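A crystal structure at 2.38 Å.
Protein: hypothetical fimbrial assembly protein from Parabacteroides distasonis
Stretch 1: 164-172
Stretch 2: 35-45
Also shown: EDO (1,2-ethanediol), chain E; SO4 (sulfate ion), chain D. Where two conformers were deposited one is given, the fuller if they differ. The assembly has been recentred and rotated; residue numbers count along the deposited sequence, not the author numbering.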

# COMPACT_ATOMS: atom_id res chain seq x y z
N SER A 164 -7.25 -8.51 -6.02
CA SER A 164 -6.93 -7.12 -6.33
C SER A 164 -6.20 -6.50 -5.15
O SER A 164 -6.75 -6.39 -4.07
CB SER A 164 -8.18 -6.32 -6.68
OG SER A 164 -8.76 -6.84 -7.87
N LEU A 165 -4.93 -6.16 -5.37
CA LEU A 165 -4.05 -5.59 -4.35
C LEU A 165 -4.08 -4.08 -4.36
O LEU A 165 -4.05 -3.46 -5.43
CB LEU A 165 -2.60 -6.05 -4.54
CG LEU A 165 -2.33 -7.55 -4.53
CD1 LEU A 165 -0.93 -7.82 -4.97
CD2 LEU A 165 -2.59 -8.17 -3.18
N ILE A 166 -4.12 -3.48 -3.17
CA ILE A 166 -4.03 -2.02 -3.05
C ILE A 166 -2.68 -1.69 -2.46
O ILE A 166 -2.10 -2.49 -1.73
CB ILE A 166 -5.18 -1.34 -2.23
CG1 ILE A 166 -5.12 -1.74 -0.70
CG2 ILE A 166 -6.54 -1.58 -2.86
CD1 ILE A 166 -5.75 -0.76 0.25
N GLN A 167 -2.24 -0.48 -2.72
CA GLN A 167 -1.06 0.16 -2.19
C GLN A 167 -1.36 0.55 -0.74
O GLN A 167 -2.34 1.25 -0.50
CB GLN A 167 -0.80 1.37 -3.11
CG GLN A 167 0.62 1.67 -3.44
CD GLN A 167 1.29 0.67 -4.28
OE1 GLN A 167 2.23 0.03 -3.84
NE2 GLN A 167 0.89 0.59 -5.55
N LEU A 168 -0.61 0.01 0.24
CA LEU A 168 -0.85 0.27 1.66
C LEU A 168 -0.35 1.68 2.06
O LEU A 168 -0.76 2.22 3.07
CB LEU A 168 -0.17 -0.82 2.53
CG LEU A 168 -0.49 -0.88 4.02
CD1 LEU A 168 -2.00 -1.00 4.26
CD2 LEU A 168 0.24 -2.00 4.65
N SER A 169 0.49 2.27 1.25
CA SER A 169 1.00 3.62 1.45
C SER A 169 0.31 4.60 0.53
O SER A 169 -0.33 4.20 -0.45
CB SER A 169 2.51 3.66 1.20
OG SER A 169 2.82 3.35 -0.14
N ALA A 170 0.44 5.89 0.86
CA ALA A 170 0.04 7.00 0.02
C ALA A 170 1.28 7.56 -0.68
O ALA A 170 2.37 7.54 -0.09
CB ALA A 170 -0.64 8.07 0.85
N LYS A 171 1.14 8.01 -1.95
CA LYS A 171 2.22 8.60 -2.72
C LYS A 171 2.04 10.12 -2.74
O LYS A 171 0.96 10.62 -3.06
CB LYS A 171 2.26 8.00 -4.14
CG LYS A 171 3.34 8.57 -5.09
CD LYS A 171 3.20 7.98 -6.50
CE LYS A 171 4.18 8.56 -7.48
NZ LYS A 171 4.03 7.93 -8.83
N ILE A 172 3.08 10.86 -2.34
CA ILE A 172 3.01 12.34 -2.26
C ILE A 172 4.13 12.97 -3.09
O ILE A 172 5.30 12.67 -2.86
CB ILE A 172 3.07 12.86 -0.77
CG1 ILE A 172 2.06 12.14 0.17
CG2 ILE A 172 2.91 14.40 -0.71
CD1 ILE A 172 2.26 12.53 1.67
C1 EDO E . -0.41 4.93 -4.08
O1 EDO E . 0.93 4.67 -3.59
C2 EDO E . -0.37 4.99 -5.61
O2 EDO E . -1.68 4.73 -6.15
S SO4 D . 7.53 3.48 -15.99
O1 SO4 D . 6.23 2.99 -15.50
O2 SO4 D . 8.45 3.66 -14.86
O3 SO4 D . 8.10 2.52 -16.94
O4 SO4 D . 7.32 4.77 -16.66
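Stretch 2, residues 35-45: TYATTEELTIQ

Stretch 1 runs in a largely extended conformation, with strand through Gln167 and again through Ala170 to Ile172, where it continues later in the chain. The break falls at Leu168, whose phi/psi of -76/-18 departs from the extended values of its neighbours. Stretch 2 is of another kind: a loop that winds into a short, weakly bonded helix at about 39-42 and then opens out again, so that Thr43 and Ile44 return to extended torsions. The two segments belong to one chain but are far apart in sequence. Their order is opposed, because Lys171 lies nearest Ala37, Gln167 nearest Glu41, and Leu165 meets Ile44: as stretch 1 advances, stretch 2 retreats. The CA atoms of Gln167 and Glu41 are 8.7 Å apart and those of Lys171 and Ala37 9.3 Å, a spacing that leaves side chains to bridge the gap. No backbone-to-backbone hydrogen bond joins the stretches, and together they bury a modest 266 Å².

In the helical turn, Leu42 N donates to Thr39 O at 3.2 Å, and Thr43 N to Glu40 O at 3.0 Å. Thr38 occupies the N-cap position, where a short hydroxyl side chain can reach forward to an otherwise unpaired amide in the first turn: its OG1 accepts from Glu41 N at 3.3 Å. Glu41 returns the favour, since its OE1 accepts from Thr38 N at 3.2 Å. The same carboxylate is thus held in place by its own stretch while it faces the other.

On stretch 1, the residues that reach across are Leu165, Gln167 and Lys171, all with CA-to-CB bonds directed toward stretch 2; the intervening Ile166 and Ala170 are out of reach, as expected where side chains alternate along an extended backbone. Lys171 makes the shortest polar contact between the stretches. All four of its chi angles are t, so the chain is fully extended and carries NZ to 2.8 Å from Glu41 OE1, forming a salt bridge. A long, flexible lysine suits this place because it spans the space between the backbones and delivers its charge to the carboxylate. NZ also makes a weak hydrogen bond of 3.3 Å to Tyr36 O, so one ammonium group ties together the loop and the helical turn.

Gln167 uses its amide in a gentler way: NE2 donates to Glu41 O at 3.5 Å, a weak bond with an angle of 136°. Having both a donor and an acceptor in its amide, glutamine can also satisfy OE1 elsewhere in the structure.

At the other end the contact turns apolar. Leu165 CD1 packs against Ile44 CD1 at 3.5 Å, two buried branched side chains that can exclude water without needing polar partners.

An ethanediol molecule, probably from the crystallisation liquor, also lies between the stretches: its O1 is 3.0 Å from Gln167 CG, while its O2 approaches the edge of the Tyr36 ring, 3.1 Å from CE1 of that residue.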

# COMPACT_ATOMS: atom_id res chain seq x y z
N THR A 35 -2.39 4.78 -15.05
CA THR A 35 -1.13 4.98 -15.78
C THR A 35 -0.17 5.98 -15.02
O THR A 35 0.84 6.43 -15.61
CB THR A 35 -1.43 5.49 -17.20
N TYR A 36 -0.47 6.29 -13.72
CA TYR A 36 0.27 7.19 -12.82
C TYR A 36 1.28 6.40 -11.94
O TYR A 36 2.23 6.99 -11.40
CB TYR A 36 -0.71 7.97 -11.92
CG TYR A 36 -1.63 7.11 -11.06
CD1 TYR A 36 -1.25 6.71 -9.79
CD2 TYR A 36 -2.90 6.76 -11.50
CE1 TYR A 36 -2.09 5.94 -8.99
CE2 TYR A 36 -3.76 6.01 -10.70
CZ TYR A 36 -3.35 5.60 -9.45
OH TYR A 36 -4.18 4.86 -8.65
N ALA A 37 1.05 5.10 -11.74
CA ALA A 37 1.96 4.28 -10.93
C ALA A 37 3.12 3.82 -11.80
O ALA A 37 2.88 3.40 -12.94
CB ALA A 37 1.23 3.10 -10.31
N THR A 38 4.37 3.93 -11.33
CA THR A 38 5.50 3.52 -12.15
C THR A 38 5.64 1.99 -12.09
O THR A 38 5.03 1.34 -11.23
CB THR A 38 6.82 4.23 -11.73
OG1 THR A 38 7.31 3.71 -10.50
CG2 THR A 38 6.68 5.75 -11.67
N THR A 39 6.46 1.44 -12.99
CA THR A 39 6.76 0.00 -13.07
C THR A 39 7.33 -0.40 -11.73
O THR A 39 6.92 -1.45 -11.22
CB THR A 39 7.67 -0.30 -14.27
OG1 THR A 39 6.89 -0.11 -15.46
CG2 THR A 39 8.17 -1.75 -14.29
N GLU A 40 8.19 0.45 -11.12
CA GLU A 40 8.75 0.17 -9.79
C GLU A 40 7.64 0.04 -8.74
O GLU A 40 7.59 -0.94 -8.01
CB GLU A 40 9.74 1.25 -9.33
CG GLU A 40 11.02 1.38 -10.14
CD GLU A 40 11.81 2.61 -9.74
OE1 GLU A 40 12.21 2.72 -8.56
OE2 GLU A 40 12.03 3.48 -10.62
N GLU A 41 6.72 1.01 -8.71
CA GLU A 41 5.63 1.07 -7.73
C GLU A 41 4.62 -0.09 -7.91
O GLU A 41 3.88 -0.39 -6.97
CB GLU A 41 4.91 2.40 -7.85
CG GLU A 41 5.83 3.55 -7.45
CD GLU A 41 5.27 4.95 -7.58
OE1 GLU A 41 4.36 5.17 -8.41
OE2 GLU A 41 5.79 5.85 -6.88
N LEU A 42 4.62 -0.76 -9.06
CA LEU A 42 3.75 -1.90 -9.35
C LEU A 42 4.45 -3.22 -9.08
O LEU A 42 3.81 -4.27 -9.14
CB LEU A 42 3.28 -1.88 -10.83
CG LEU A 42 2.30 -0.80 -11.25
CD1 LEU A 42 2.25 -0.67 -12.79
CD2 LEU A 42 0.91 -1.05 -10.68
N THR A 43 5.77 -3.17 -8.81
CA THR A 43 6.61 -4.36 -8.60
C THR A 43 6.31 -5.03 -7.29
O THR A 43 6.17 -4.38 -6.25
CB THR A 43 8.11 -3.99 -8.67
OG1 THR A 43 8.37 -3.49 -9.96
CG2 THR A 43 9.04 -5.18 -8.45
N ILE A 44 6.27 -6.36 -7.35
CA ILE A 44 6.16 -7.27 -6.23
C ILE A 44 7.42 -8.13 -6.27
O ILE A 44 7.64 -8.83 -7.27
CB ILE A 44 4.84 -8.06 -6.23
CG1 ILE A 44 3.64 -7.13 -6.16
CG2 ILE A 44 4.82 -9.11 -5.08
CD1 ILE A 44 2.32 -7.82 -6.37
N GLN A 45 8.26 -8.04 -5.22
CA GLN A 45 9.51 -8.79 -5.13
C GLN A 45 9.30 -10.05 -4.31
O GLN A 45 10.05 -11.01 -4.48
CB GLN A 45 10.62 -7.93 -4.52
CG GLN A 45 11.00 -6.72 -5.37
CD GLN A 45 12.24 -6.03 -4.86
OE1 GLN A 45 13.30 -6.62 -4.71
NE2 GLN A 45 12.15 -4.73 -4.69